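Local coordinates for tannase (Fusobacterium nucleatum subsp. nucleatum ATCC 25586, PDB 6YQ4), which probably hydrolyses the galloyl ester bonds of gallotannins, as a tannase of the alpha/beta-hydrolase clan, and so detoxifies them for the bacterium, at residues S181-P186 against D414-K419; I274-L279 against P452-L457. All coordinates share one frame; numbering follows the deposited sequence.

Contact 1 of 2, residues S181-P186 against D414-K419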
loop_
_atom_site.group_PDB
_atom_site.type_symbol
_atom_site.label_atom_id
_atom_site.label_comp_id
_atom_site.label_asym_id
_atom_site.label_seq_id
_atom_site.Cartn_x
_atom_site.Cartn_y
_atom_site.Cartn_z
ATOM N N SER A 181 7.845 -3.993 16.450
ATOM C CA SER A 181 9.099 -4.642 16.124
ATOM C C SER A 181 10.256 -3.741 16.545
ATOM O O SER A 181 10.213 -2.516 16.372
ATOM C CB SER A 181 9.185 -4.951 14.629
ATOM O OG SER A 181 10.549 -5.043 14.245
ATOM N N GLN A 182 11.292 -4.361 17.110
ATOM C CA GLN A 182 12.414 -3.610 17.655
ATOM C C GLN A 182 13.259 -2.950 16.576
ATOM O O GLN A 182 13.967 -1.981 16.868
ATOM C CB GLN A 182 13.280 -4.536 18.501
ATOM C CG GLN A 182 12.515 -5.267 19.581
ATOM C CD GLN A 182 12.803 -4.727 20.965
ATOM O OE1 GLN A 182 12.067 -3.883 21.480
ATOM N NE2 GLN A 182 13.885 -5.208 21.579
ATOM N N ASP A 183 13.201 -3.455 15.342
ATOM C CA ASP A 183 13.991 -2.903 14.240
ATOM C C ASP A 183 13.799 -1.402 14.060
ATOM O O ASP A 183 14.724 -0.702 13.624
ATOM C CB ASP A 183 13.603 -3.597 12.940
ATOM C CG ASP A 183 13.754 -5.093 13.013
ATOM O OD1 ASP A 183 14.057 -5.608 14.116
ATOM O OD2 ASP A 183 13.574 -5.744 11.960
ATOM N N TYR A 184 12.601 -0.899 14.351
ATOM C CA TYR A 184 12.255 0.483 14.098
ATOM C C TYR A 184 12.616 1.419 15.248
ATOM O O TYR A 184 12.699 2.639 15.033
ATOM C CB TYR A 184 10.763 0.567 13.795
ATOM C CG TYR A 184 10.342 -0.327 12.660
ATOM C CD1 TYR A 184 10.387 0.119 11.355
ATOM C CD2 TYR A 184 9.886 -1.620 12.893
ATOM C CE1 TYR A 184 10.004 -0.698 10.306
ATOM C CE2 TYR A 184 9.503 -2.440 11.856
ATOM C CZ TYR A 184 9.552 -1.977 10.570
ATOM O OH TYR A 184 9.165 -2.800 9.532
ATOM N N LEU A 185 12.851 0.880 16.448
ATOM C CA LEU A 185 13.071 1.721 17.623
ATOM C C LEU A 185 14.273 2.653 17.497
ATOM O O LEU A 185 14.129 3.839 17.841
ATOM C CB LEU A 185 13.190 0.848 18.878
ATOM C CG LEU A 185 12.208 -0.298 19.089
ATOM C CD1 LEU A 185 12.414 -0.862 20.488
ATOM C CD2 LEU A 185 10.767 0.162 18.897
ATOM N N PRO A 186 15.461 2.217 17.040
ATOM C CA PRO A 186 16.573 3.190 16.915
ATOM C C PRO A 186 16.236 4.382 16.030
ATOM O O PRO A 186 16.763 5.481 16.250
ATOM C CB PRO A 186 17.725 2.356 16.330
ATOM C CG PRO A 186 17.422 0.939 16.747
ATOM C CD PRO A 186 15.896 0.848 16.693
ATOM N N ASP A 414 21.035 -1.938 2.193
ATOM C CA ASP A 414 21.259 -2.722 3.405
ATOM C C ASP A 414 20.138 -3.760 3.628
ATOM O O ASP A 414 18.941 -3.458 3.541
ATOM C CB ASP A 414 21.388 -1.756 4.587
ATOM C CG ASP A 414 21.405 -2.450 5.943
ATOM O OD1 ASP A 414 21.568 -3.689 6.033
ATOM O OD2 ASP A 414 21.257 -1.720 6.949
ATOM N N LYS A 415 20.542 -5.000 3.918
ATOM C CA LYS A 415 19.587 -6.107 4.015
ATOM C C LYS A 415 18.528 -5.836 5.077
ATOM O O LYS A 415 17.355 -6.162 4.884
ATOM C CB LYS A 415 20.314 -7.422 4.308
ATOM C CG LYS A 415 21.205 -7.969 3.158
ATOM C CD LYS A 415 22.353 -7.001 2.805
ATOM C CE LYS A 415 23.368 -6.948 3.928
ATOM N NZ LYS A 415 23.980 -5.628 3.973
ATOM N N ASN A 416 18.918 -5.183 6.177
ATOM C CA ASN A 416 18.010 -4.877 7.273
ATOM C C ASN A 416 16.991 -3.795 6.908
ATOM O O ASN A 416 15.904 -3.745 7.504
ATOM C CB ASN A 416 18.832 -4.480 8.504
ATOM C CG ASN A 416 17.967 -4.139 9.705
ATOM O OD1 ASN A 416 18.159 -3.102 10.349
ATOM N ND2 ASN A 416 17.005 -5.010 10.015
ATOM N N ILE A 417 17.297 -2.966 5.919
ATOM C CA ILE A 417 16.352 -1.957 5.463
ATOM C C ILE A 417 15.415 -2.525 4.407
ATOM O O ILE A 417 14.231 -2.179 4.364
ATOM C CB ILE A 417 17.132 -0.726 4.953
ATOM C CG1 ILE A 417 17.902 -0.099 6.126
ATOM C CG2 ILE A 417 16.192 0.281 4.336
ATOM C CD1 ILE A 417 18.615 1.185 5.799
ATOM N N ILE A 418 15.913 -3.406 3.545
ATOM C CA ILE A 418 15.000 -4.149 2.683
ATOM C C ILE A 418 13.975 -4.892 3.532
ATOM O O ILE A 418 12.771 -4.877 3.234
ATOM C CB ILE A 418 15.786 -5.103 1.763
ATOM C CG1 ILE A 418 16.796 -4.304 0.929
ATOM C CG2 ILE A 418 14.847 -5.875 0.868
ATOM C CD1 ILE A 418 17.595 -5.136 -0.060
ATOM N N LYS A 419 14.430 -5.512 4.628
ATOM C CA LYS A 419 13.526 -6.237 5.518
ATOM C C LYS A 419 12.464 -5.315 6.103
ATOM O O LYS A 419 11.259 -5.613 6.045
ATOM C CB LYS A 419 14.308 -6.899 6.644
ATOM C CG LYS A 419 13.391 -7.668 7.568
ATOM C CD LYS A 419 14.050 -8.030 8.914
ATOM C CE LYS A 419 12.963 -8.371 9.947
ATOM N NZ LYS A 419 13.503 -9.003 11.153
#

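Contact 2 of 2, residues I274-L279 against P452-L457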
loop_
_atom_site.group_PDB
_atom_site.type_symbol
_atom_site.label_atom_id
_atom_site.label_comp_id
_atom_site.label_asym_id
_atom_site.label_seq_id
_atom_site.Cartn_x
_atom_site.Cartn_y
_atom_site.Cartn_z
ATOM N N ILE A 274 10.880 -20.861 -7.398
ATOM C CA ILE A 274 11.758 -21.130 -6.265
ATOM C C ILE A 274 11.331 -20.287 -5.074
ATOM O O ILE A 274 11.366 -20.742 -3.923
ATOM C CB ILE A 274 13.234 -20.874 -6.631
ATOM C CG1 ILE A 274 13.517 -21.190 -8.116
ATOM C CG2 ILE A 274 14.132 -21.673 -5.700
ATOM C CD1 ILE A 274 14.939 -20.816 -8.624
ATOM N N TYR A 275 10.891 -19.054 -5.328
ATOM C CA TYR A 275 10.534 -18.191 -4.212
ATOM C C TYR A 275 9.163 -18.554 -3.661
ATOM O O TYR A 275 9.003 -18.747 -2.452
ATOM C CB TYR A 275 10.570 -16.722 -4.611
ATOM C CG TYR A 275 9.848 -15.842 -3.594
ATOM C CD1 TYR A 275 10.349 -15.679 -2.290
ATOM C CD2 TYR A 275 8.647 -15.201 -3.922
ATOM C CE1 TYR A 275 9.690 -14.879 -1.360
ATOM C CE2 TYR A 275 7.975 -14.413 -3.003
ATOM C CZ TYR A 275 8.494 -14.249 -1.730
ATOM O OH TYR A 275 7.791 -13.478 -0.833
ATOM N N LEU A 276 8.166 -18.658 -4.536
ATOM C CA LEU A 276 6.822 -18.968 -4.080
ATOM C C LEU A 276 6.777 -20.275 -3.290
ATOM O O LEU A 276 6.138 -20.337 -2.235
ATOM C CB LEU A 276 5.864 -19.026 -5.260
ATOM C CG LEU A 276 4.457 -19.297 -4.726
ATOM C CD1 LEU A 276 3.545 -18.130 -5.085
ATOM C CD2 LEU A 276 3.898 -20.647 -5.218
ATOM N N ASN A 277 7.483 -21.318 -3.751
ATOM C CA ASN A 277 7.452 -22.579 -3.011
ATOM C C ASN A 277 8.111 -22.460 -1.650
ATOM O O ASN A 277 7.827 -23.269 -0.762
ATOM C CB ASN A 277 8.128 -23.691 -3.794
ATOM C CG ASN A 277 7.446 -23.956 -5.084
ATOM O OD1 ASN A 277 6.282 -23.618 -5.241
ATOM N ND2 ASN A 277 8.165 -24.539 -6.041
ATOM N N SER A 278 9.016 -21.495 -1.479
ATOM C CA SER A 278 9.720 -21.357 -0.208
ATOM C C SER A 278 8.805 -20.855 0.896
ATOM O O SER A 278 9.107 -21.062 2.071
ATOM C CB SER A 278 10.907 -20.396 -0.345
ATOM O OG SER A 278 10.441 -19.045 -0.487
ATOM N N LEU A 279 7.718 -20.174 0.535
ATOM C CA LEU A 279 6.793 -19.595 1.494
ATOM C C LEU A 279 5.861 -20.640 2.107
ATOM O O LEU A 279 5.374 -20.430 3.223
ATOM C CB LEU A 279 5.970 -18.485 0.808
ATOM C CG LEU A 279 6.689 -17.382 -0.002
ATOM C CD1 LEU A 279 5.728 -16.502 -0.829
ATOM C CD2 LEU A 279 7.505 -16.529 0.930
ATOM N N PRO A 452 -0.186 -9.032 -3.978
ATOM C CA PRO A 452 -1.206 -8.904 -2.927
ATOM C C PRO A 452 -1.848 -10.237 -2.560
ATOM O O PRO A 452 -2.156 -10.448 -1.376
ATOM C CB PRO A 452 -2.237 -7.916 -3.521
ATOM C CG PRO A 452 -2.017 -7.943 -5.025
ATOM C CD PRO A 452 -0.523 -8.217 -5.172
ATOM N N ALA A 453 -2.044 -11.144 -3.528
ATOM C CA ALA A 453 -2.534 -12.494 -3.201
ATOM C C ALA A 453 -1.621 -13.197 -2.204
ATOM O O ALA A 453 -2.102 -13.813 -1.235
ATOM C CB ALA A 453 -2.654 -13.363 -4.459
ATOM N N ILE A 454 -0.296 -13.137 -2.434
ATOM C CA ILE A 454 0.655 -13.752 -1.503
ATOM C C ILE A 454 0.568 -13.105 -0.122
ATOM O O ILE A 454 0.650 -13.788 0.902
ATOM C CB ILE A 454 2.080 -13.676 -2.067
ATOM C CG1 ILE A 454 2.301 -14.749 -3.134
ATOM C CG2 ILE A 454 3.125 -13.744 -0.947
ATOM C CD1 ILE A 454 3.561 -14.457 -3.944
ATOM N N LEU A 455 0.398 -11.781 -0.059
ATOM C CA LEU A 455 0.196 -11.148 1.246
ATOM C C LEU A 455 -1.061 -11.695 1.919
ATOM O O LEU A 455 -1.039 -12.086 3.094
ATOM C CB LEU A 455 0.091 -9.641 1.085
ATOM C CG LEU A 455 -0.194 -8.783 2.309
ATOM C CD1 LEU A 455 1.029 -8.711 3.179
ATOM C CD2 LEU A 455 -0.586 -7.391 1.844
ATOM N N ALA A 456 -2.165 -11.732 1.168
ATOM C CA ALA A 456 -3.421 -12.250 1.684
ATOM C C ALA A 456 -3.280 -13.701 2.149
ATOM O O ALA A 456 -3.820 -14.077 3.191
ATOM C CB ALA A 456 -4.504 -12.091 0.609
ATOM N N LEU A 457 -2.521 -14.525 1.428
ATOM C CA LEU A 457 -2.401 -15.922 1.857
ATOM C C LEU A 457 -1.619 -16.035 3.152
ATOM O O LEU A 457 -1.953 -16.848 4.027
ATOM C CB LEU A 457 -1.728 -16.768 0.782
ATOM C CG LEU A 457 -2.562 -17.054 -0.464
ATOM C CD1 LEU A 457 -1.680 -17.316 -1.711
ATOM C CD2 LEU A 457 -3.474 -18.193 -0.173
#

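Contact 1 of 2, residues S181-P186 against D414-K419
Asp183 and Lys419 meet end to side at the protein surface, the only ionic pair that joins 181-186 to 414-419. The carboxylate atom OD2 of Asp183 lies 3.4 Å from Lys419 NZ, a salt bridge whose hydrogen bond is weak, and equally near the methylene carbon CE of that lysine, so the oxygen sits beside the end of the chain and not straight ahead of it. The two side chains run at about a right angle. Lys419 reaches across because CG stands anti to its backbone N (chi1 -179°) and every later torsion stays extended, spending the whole length of the lysine on the gap. Asp183 places CG beside its own backbone N, and its CB points toward the opposite helix. Asn416, one turn before Lys419, brings its amide to the same oxygen: ND2 comes within 4.0 Å of Asp183 OD2, a polar neighbour and not a bond. The main partner of Asp183 OD2 is the hydroxyl of Tyr426, a residue whose side chain also packs against Lys419 and Ser181.

Each backbone is shaped locally. Ser181 OG accepts from Asp183 N at 3.3 Å, an ST turn at the start of the 3-10 turn that leads into helix 185-191. Asp414 is the N-cap of helix 415-420: its OD1 accepts from Asn416 N at 3.0 Å, the donor standing above the carboxylate plane. Beside this, Tyr184 sends its hydroxyl to the backbone O of Met420 and meets Lys140 in a cation-pi contact. With one weak, partly exposed ion pair and a tyrosine hydroxyl on the same oxygen, the chemistry implies a modest electrostatic link between the 3-10 turn at 182-184 and the end part of the short helix 415-420, in which Lys419 would probably stabilise the charged form of Asp183.

Contact 2 of 2, residues I274-L279 against P452-L457
Ile454 pushes its side chain from helix 450-461 toward residues 274-279 of helix 259-279, where Leu276 and Leu279 receive its two branches. CB points toward the other helix and carries two branches. The branch methyl CG2, anti to the backbone N, goes to Leu279 and lies 3.8 Å from its CD1. The other branch leaves through CG1, which sits beside the backbone N (chi1 -78°) and passes Leu276 CD1 at 4.1 Å. At the tip, CD1 of Ile454 closes on Leu276 CD1 at 3.8 Å, methyl against methyl. One leucine methyl therefore covers two successive carbons of the longer branch, whereas Leu279 meets the short one, its side chain set at about a right angle to that of Ile454.

The arrangement is a helix-helix contact beside the edge strand 465-469, one of the two outermost strands of the alpha/beta-hydrolase sheet: helix 450-461 precedes this strand, on which Pro452 and Ala456 rest through Phe468, while helix 259-279 belongs to the long insertion between strands 202-206 and 435-439. Phe299 of helix 298-316 touches both Leu276 and Ile454, so a third helix packs against the same apolar patch, and Met424 adds to the cover of Ile454.

Tyr275 flanks the patch. Its ring carries Leu279 CG over one face, 4.0 Å above the plane and offset toward the rim, which backs the leucine from its own helix, and its hydroxyl is hydrogen-bonded to ND2 of Asn211.

How the contacts relate
From the N terminus the chain first lays down strands of the large mixed sheet, then reaches 181-186, between strands 160-163 and 202-206. Helix 259-279 follows, within the stretch that separates strands 202-206 and 435-439. Contact 1 closes its loop, with 227 residues between its segments, when the chain arrives at 414-419; contact 2 closes later, at 452-457, after strand 435-439. The segments alternate, so the two loops cross and neither nests in the other. Contact 1 ties the 3-10 turn leading into helix 185-191 to helix 415-420, contact 2 helix 259-279 to helix 450-461. Their centres lie 21 Å apart, and they do not touch.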